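Glycoside hydrolase family 31 (Trueperella pyogenes, PDB 5I0F) degrades the cyclic glucan cycloalternan as a family 31 glycoside hydrolase, probably by a double-displacement route through a covalent glycosyl-enzyme intermediate. Local coordinates at residues Y424-W430 with H471-L477; I9-R15 with D68-L72. All coordinates share one frame. Residue numbers count along the deposited sequence, not the author numbering.

Contact 2 comes first along the chain and joins the N-terminal loop 9-15 to the short helix 66-72, within the N-terminal beta domain. Contact 1 follows some 350 residues later, in the TIM barrel, between a loop after helix 400-412 and the loop that follows barrel strand 463-466. Their centres are 12 Å apart and on the same side of the chain's centre, and the two touch directly: Arg427 NH1 lies 3.0 Å from Ile9 O, and Ser475 N lies 2.9 Å from Glu10 OE1, both probable hydrogen bonds. Residues 9-11 thus tie the N-terminal domain to the barrel loops, one of which carries the sugar-binding Trp429 and Trp430.

Contact 1. Residues Y424-W430 with H471-L477. With GLC (alpha-D-glucopyranose), chain B; BGC (beta-D-glucopyranose), chain C.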
# COMPACT_ATOMS: atom_id res chain seq x y z
N TYR A 424 12.56 0.49 17.97
CA TYR A 424 11.26 -0.08 17.63
C TYR A 424 11.47 -1.51 17.16
O TYR A 424 12.34 -1.77 16.32
CB TYR A 424 10.54 0.75 16.54
CG TYR A 424 9.24 0.11 16.02
CD1 TYR A 424 8.11 -0.01 16.83
CD2 TYR A 424 9.16 -0.38 14.70
CE1 TYR A 424 6.92 -0.58 16.36
CE2 TYR A 424 7.98 -0.96 14.21
CZ TYR A 424 6.87 -1.06 15.04
OH TYR A 424 5.72 -1.65 14.57
N LYS A 425 10.71 -2.45 17.72
CA LYS A 425 10.69 -3.83 17.24
C LYS A 425 9.37 -4.08 16.53
O LYS A 425 8.30 -3.87 17.12
CB LYS A 425 10.83 -4.82 18.39
CG LYS A 425 12.08 -4.63 19.22
CD LYS A 425 13.33 -4.97 18.42
CE LYS A 425 14.60 -4.82 19.26
NZ LYS A 425 14.55 -5.50 20.58
N ASN A 426 9.43 -4.53 15.27
CA ASN A 426 8.23 -4.61 14.44
C ASN A 426 7.10 -5.39 15.12
O ASN A 426 7.31 -6.52 15.54
CB ASN A 426 8.56 -5.20 13.06
CG ASN A 426 7.35 -5.32 12.17
OD1 ASN A 426 6.38 -4.57 12.30
ND2 ASN A 426 7.40 -6.28 11.25
N ARG A 427 5.93 -4.76 15.22
CA ARG A 427 4.75 -5.34 15.86
C ARG A 427 3.89 -6.20 14.94
O ARG A 427 2.97 -6.86 15.40
CB ARG A 427 3.88 -4.25 16.48
CG ARG A 427 4.60 -3.52 17.62
CD ARG A 427 3.75 -2.38 18.17
NE ARG A 427 4.51 -1.47 19.03
CZ ARG A 427 4.01 -0.38 19.61
NH1 ARG A 427 2.72 -0.06 19.49
NH2 ARG A 427 4.80 0.39 20.36
N GLY A 428 4.19 -6.15 13.64
CA GLY A 428 3.45 -6.86 12.64
C GLY A 428 3.77 -8.34 12.62
O GLY A 428 4.63 -8.84 13.35
N TRP A 429 3.07 -9.01 11.72
CA TRP A 429 3.14 -10.46 11.59
C TRP A 429 4.29 -10.87 10.65
O TRP A 429 4.90 -11.91 10.85
CB TRP A 429 1.79 -11.02 11.08
CG TRP A 429 1.30 -10.39 9.79
CD1 TRP A 429 1.60 -10.78 8.52
CD2 TRP A 429 0.44 -9.23 9.67
NE1 TRP A 429 0.98 -9.94 7.60
CE2 TRP A 429 0.25 -8.99 8.27
CE3 TRP A 429 -0.20 -8.39 10.59
CZ2 TRP A 429 -0.53 -7.93 7.78
CZ3 TRP A 429 -1.01 -7.33 10.09
CH2 TRP A 429 -1.15 -7.12 8.70
N TRP A 430 4.60 -10.04 9.65
CA TRP A 430 5.67 -10.33 8.67
C TRP A 430 6.96 -9.70 9.16
O TRP A 430 6.98 -8.51 9.47
CB TRP A 430 5.25 -9.73 7.34
CG TRP A 430 6.00 -10.16 6.11
CD1 TRP A 430 6.40 -11.42 5.77
CD2 TRP A 430 6.34 -9.31 5.01
NE1 TRP A 430 7.02 -11.39 4.53
CE2 TRP A 430 6.99 -10.11 4.05
CE3 TRP A 430 6.18 -7.94 4.76
CZ2 TRP A 430 7.47 -9.60 2.84
CZ3 TRP A 430 6.64 -7.42 3.56
CH2 TRP A 430 7.29 -8.25 2.61
N HIS A 471 5.11 -1.01 8.33
CA HIS A 471 5.38 -1.79 9.55
C HIS A 471 5.31 -0.99 10.86
O HIS A 471 5.24 -1.59 11.95
CB HIS A 471 6.77 -2.43 9.44
CG HIS A 471 7.08 -2.96 8.08
ND1 HIS A 471 6.47 -4.08 7.56
CD2 HIS A 471 7.90 -2.49 7.11
CE1 HIS A 471 6.90 -4.29 6.33
NE2 HIS A 471 7.78 -3.34 6.04
N ALA A 472 5.34 0.34 10.78
CA ALA A 472 5.42 1.18 12.00
C ALA A 472 4.04 1.36 12.59
O ALA A 472 3.20 2.00 11.96
CB ALA A 472 6.01 2.54 11.67
N TRP A 473 3.82 0.80 13.78
CA TRP A 473 2.61 1.03 14.55
C TRP A 473 3.01 1.62 15.90
O TRP A 473 3.86 1.07 16.58
CB TRP A 473 1.85 -0.27 14.80
CG TRP A 473 1.33 -1.04 13.62
CD1 TRP A 473 1.13 -0.59 12.33
CD2 TRP A 473 0.91 -2.40 13.63
NE1 TRP A 473 0.64 -1.61 11.55
CE2 TRP A 473 0.50 -2.73 12.33
CE3 TRP A 473 0.86 -3.37 14.62
CZ2 TRP A 473 0.02 -4.00 12.00
CZ3 TRP A 473 0.38 -4.64 14.30
CH2 TRP A 473 -0.02 -4.94 12.99
N GLY A 474 2.36 2.71 16.29
CA GLY A 474 2.62 3.34 17.58
C GLY A 474 2.57 4.84 17.39
O GLY A 474 3.41 5.41 16.68
N SER A 475 1.60 5.49 18.02
CA SER A 475 1.45 6.93 17.88
C SER A 475 2.63 7.70 18.50
O SER A 475 2.89 8.84 18.10
CB SER A 475 0.12 7.38 18.52
OG SER A 475 0.22 7.29 19.93
N ASP A 476 3.34 7.07 19.44
CA ASP A 476 4.40 7.73 20.22
C ASP A 476 5.82 7.29 19.83
O ASP A 476 6.78 7.63 20.51
CB ASP A 476 4.19 7.55 21.73
CG ASP A 476 3.78 6.12 22.12
OD1 ASP A 476 3.60 5.21 21.24
OD2 ASP A 476 3.57 5.92 23.35
N LEU A 477 5.94 6.57 18.71
CA LEU A 477 7.26 6.27 18.15
C LEU A 477 8.00 7.59 17.88
O LEU A 477 7.36 8.62 17.73
CB LEU A 477 7.14 5.42 16.88
CG LEU A 477 6.45 4.05 16.99
CD1 LEU A 477 6.59 3.30 15.67
CD2 LEU A 477 6.94 3.22 18.14
C1 GLC B . 3.13 -13.15 2.26
C2 GLC B . 3.16 -12.29 0.99
C3 GLC B . 3.93 -11.00 1.23
C4 GLC B . 3.31 -10.24 2.40
C5 GLC B . 3.36 -11.16 3.62
C6 GLC B . 2.79 -10.52 4.87
O2 GLC B . 3.73 -13.05 -0.07
O3 GLC B . 3.90 -10.20 0.04
O4 GLC B . 4.02 -9.01 2.63
O5 GLC B . 2.63 -12.38 3.37
O6 GLC B . 1.36 -10.38 4.80
C2 BGC C . 5.27 -8.50 -2.06
C3 BGC C . 5.29 -9.73 -2.99
C4 BGC C . 6.63 -10.45 -2.83
C5 BGC C . 6.90 -10.80 -1.36
C6 BGC C . 8.32 -11.33 -1.22
C1 BGC C . 6.33 -8.40 -0.93
O2 BGC C . 4.03 -7.79 -1.90
O3 BGC C . 5.07 -9.34 -4.34
O4 BGC C . 6.65 -11.65 -3.63
O5 BGC C . 6.71 -9.70 -0.44
O6 BGC C . 8.53 -11.88 0.08
O HOH W 1 5.38 -6.20 8.95
O HOH W 2 4.78 2.80 21.79
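Tyr424 OH donates a hydrogen bond to His471 O at 2.7 Å, directly joining these two irregular loops. The same hydroxyl accepts from Arg427 N (3.2 Å), so the tyrosine also steadies the bend of its own loop. There, Asn426 OD1 accepts from Gly428 N at 3.0 Å, an Asx turn, while Asn426 ND2 reaches water 1 (3.1 Å), which also lies 2.8 Å from His471 ND1. Farther out, water 2 accepts from Arg427 NH2 (2.8 Å) and donates to Asp476 OD1 (2.7 Å). The Arg427 guanidinium is held mainly from outside, by Ile9 O and by salt bridges to Glu10 and Glu418.

Both loops belong to the family 31 TIM barrel, 471-477 following the fourth strand, 463-466. The 424-430 loop carries sugar-binding residues at its far end. Trp429 NE1 donates to GLC O6 at 2.9 Å; the ring of Trp430 presents a face to GLC O4, with CZ3 3.2 Å from that oxygen, and its CZ2 is 3.4 Å from BGC O5.

Aromatic packing sits behind these tryptophans. Trp429 CZ3 meets the edge of the Trp473 ring at CH2 (3.9 Å), and Trp430 CE3 lies at the edge of the His471 imidazole, 4.0 Å from CE1. Gly428 N lies over a face of the Trp473 indole, Gly428 CA is 4.0 Å from Trp473 CH2, and Arg427 CB packs 3.7 Å from Trp473 CE3. At the other end Leu477 CD1 makes a CH-pi contact 4.1 Å from the Tyr424 ring centroid, and its CD2 is 3.7 Å from Tyr424 CD1.

Contact 2. Residues I9-R15 with D68-L72; sequences IEHPYAR and DAALL
Asp68 and Arg15 make the strongest link. Asp68 OD1 accepts the backbone amide Arg15 N at 3.0 Å and nearly straight (172°), while its other oxygen, OD2, forms a salt bridge with Arg15 NH1 at 2.7 Å; the hydrogen bonds to OD2 from NH1 and from Arg15 NE (3.2 Å) are weak in angle. Asp68 has chi1 m, Arg15 chi1 m, chi2 t and chi3 m, which brings the guanidinium back to the carboxylate; it also meets Tyr21 (cation-pi).

A water comes next, donating to Leu71 O at 2.6 Å and lying 2.8 Å from His11 NE2. The His11 ring (chi1 t) is held at its other nitrogen, ND1 accepting Tyr13 N at 3.1 Å.

Residues 9-15 form a loop with a type I turn from His11 to Ala14, then extend at Ala14 (phi/psi -144/152) and Arg15. Residues 68-72 are the last turn of helix 66-72, with Leu72 N bonded to Asp68 O at 3.0 Å. The backbones come nearest at Ala14 and Asp68, CA to CA 5.1 Å.

Leu71 and Leu72, both m,t, supply the packing. Ala14 CB sits 3.7 Å from Leu71 CB and 4.0 Å from Leu72 CD2, and that same CD2 is 3.8 Å from His11 CB and 3.6 Å from Ile9 CG2. Leu71 CD1 lies 3.3 Å from Tyr13 O.

This joins the loop between strands 2-3 and 20-21 to the helix of the same N-terminal domain. Asp68 thus pairs backbone and charge of Arg15, the amide bond being well directed, while the leucines pack at a partly open edge.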
# COMPACT_ATOMS: atom_id res chain seq x y z
N ILE A 9 -1.54 -2.62 20.95
CA ILE A 9 -0.51 -2.94 19.95
C ILE A 9 -0.52 -1.86 18.84
O ILE A 9 0.50 -1.63 18.18
CB ILE A 9 -0.71 -4.36 19.39
CG1 ILE A 9 0.50 -4.82 18.55
CG2 ILE A 9 -2.01 -4.48 18.61
CD1 ILE A 9 0.42 -6.29 18.15
N GLU A 10 -1.68 -1.22 18.67
CA GLU A 10 -1.86 -0.09 17.72
C GLU A 10 -1.87 -0.57 16.26
O GLU A 10 -1.41 0.12 15.35
CB GLU A 10 -0.89 1.07 17.98
CG GLU A 10 -1.04 1.62 19.40
CD GLU A 10 -0.12 2.79 19.70
OE1 GLU A 10 -0.44 3.94 19.32
OE2 GLU A 10 0.94 2.56 20.33
N HIS A 11 -2.40 -1.77 16.06
CA HIS A 11 -2.87 -2.22 14.74
C HIS A 11 -4.01 -1.23 14.39
O HIS A 11 -4.87 -1.00 15.21
CB HIS A 11 -3.33 -3.68 14.87
CG HIS A 11 -3.79 -4.33 13.59
ND1 HIS A 11 -4.81 -3.82 12.83
CD2 HIS A 11 -3.45 -5.51 13.02
CE1 HIS A 11 -5.02 -4.60 11.79
NE2 HIS A 11 -4.22 -5.65 11.89
N PRO A 12 -4.02 -0.63 13.18
CA PRO A 12 -5.04 0.41 12.94
C PRO A 12 -6.50 -0.05 12.92
O PRO A 12 -7.40 0.79 13.02
CB PRO A 12 -4.64 1.01 11.59
CG PRO A 12 -3.72 0.02 10.96
CD PRO A 12 -3.02 -0.67 12.10
N TYR A 13 -6.75 -1.35 12.75
CA TYR A 13 -8.09 -1.89 12.68
C TYR A 13 -8.42 -2.97 13.72
O TYR A 13 -9.45 -3.61 13.61
CB TYR A 13 -8.31 -2.44 11.27
CG TYR A 13 -8.16 -1.41 10.17
CD1 TYR A 13 -9.13 -0.41 9.95
CD2 TYR A 13 -7.05 -1.44 9.31
CE1 TYR A 13 -8.99 0.52 8.92
CE2 TYR A 13 -6.90 -0.52 8.29
CZ TYR A 13 -7.86 0.47 8.10
OH TYR A 13 -7.65 1.37 7.05
N ALA A 14 -7.56 -3.18 14.72
CA ALA A 14 -7.78 -4.25 15.68
C ALA A 14 -7.33 -3.78 17.05
O ALA A 14 -6.45 -2.91 17.18
CB ALA A 14 -7.04 -5.50 15.28
N ARG A 15 -7.97 -4.36 18.06
CA ARG A 15 -7.61 -4.12 19.46
C ARG A 15 -6.88 -5.33 20.01
O ARG A 15 -7.22 -6.47 19.69
CB ARG A 15 -8.87 -3.86 20.29
CG ARG A 15 -9.78 -2.78 19.71
CD ARG A 15 -11.18 -2.88 20.28
NE ARG A 15 -11.83 -4.15 19.94
CZ ARG A 15 -12.76 -4.77 20.67
NH1 ARG A 15 -13.26 -5.93 20.23
NH2 ARG A 15 -13.21 -4.26 21.83
N ASP A 68 -10.74 -9.54 15.98
CA ASP A 68 -9.44 -9.02 16.50
C ASP A 68 -8.29 -10.04 16.47
O ASP A 68 -7.19 -9.72 16.01
CB ASP A 68 -9.56 -8.50 17.94
CG ASP A 68 -10.34 -7.20 18.04
OD1 ASP A 68 -10.14 -6.29 17.21
OD2 ASP A 68 -11.12 -7.08 19.02
N ALA A 69 -8.53 -11.25 16.97
CA ALA A 69 -7.58 -12.37 16.88
C ALA A 69 -7.09 -12.60 15.45
O ALA A 69 -5.89 -12.76 15.22
CB ALA A 69 -8.21 -13.66 17.40
N ALA A 70 -8.04 -12.61 14.51
CA ALA A 70 -7.71 -12.82 13.10
C ALA A 70 -6.79 -11.73 12.56
O ALA A 70 -5.74 -12.03 11.97
CB ALA A 70 -8.98 -12.88 12.26
N LEU A 71 -7.17 -10.48 12.80
CA LEU A 71 -6.42 -9.34 12.29
C LEU A 71 -4.99 -9.28 12.84
O LEU A 71 -4.06 -9.00 12.09
CB LEU A 71 -7.16 -8.03 12.55
CG LEU A 71 -8.35 -7.73 11.61
CD1 LEU A 71 -9.15 -6.53 12.09
CD2 LEU A 71 -7.90 -7.48 10.18
N LEU A 72 -4.81 -9.56 14.13
CA LEU A 72 -3.47 -9.50 14.72
C LEU A 72 -2.52 -10.57 14.14
O LEU A 72 -1.32 -10.34 14.08
CB LEU A 72 -3.52 -9.55 16.26
CG LEU A 72 -4.28 -8.42 16.95
CD1 LEU A 72 -4.38 -8.64 18.45
CD2 LEU A 72 -3.63 -7.07 16.67
O HOH W 3 -4.42 -7.67 9.90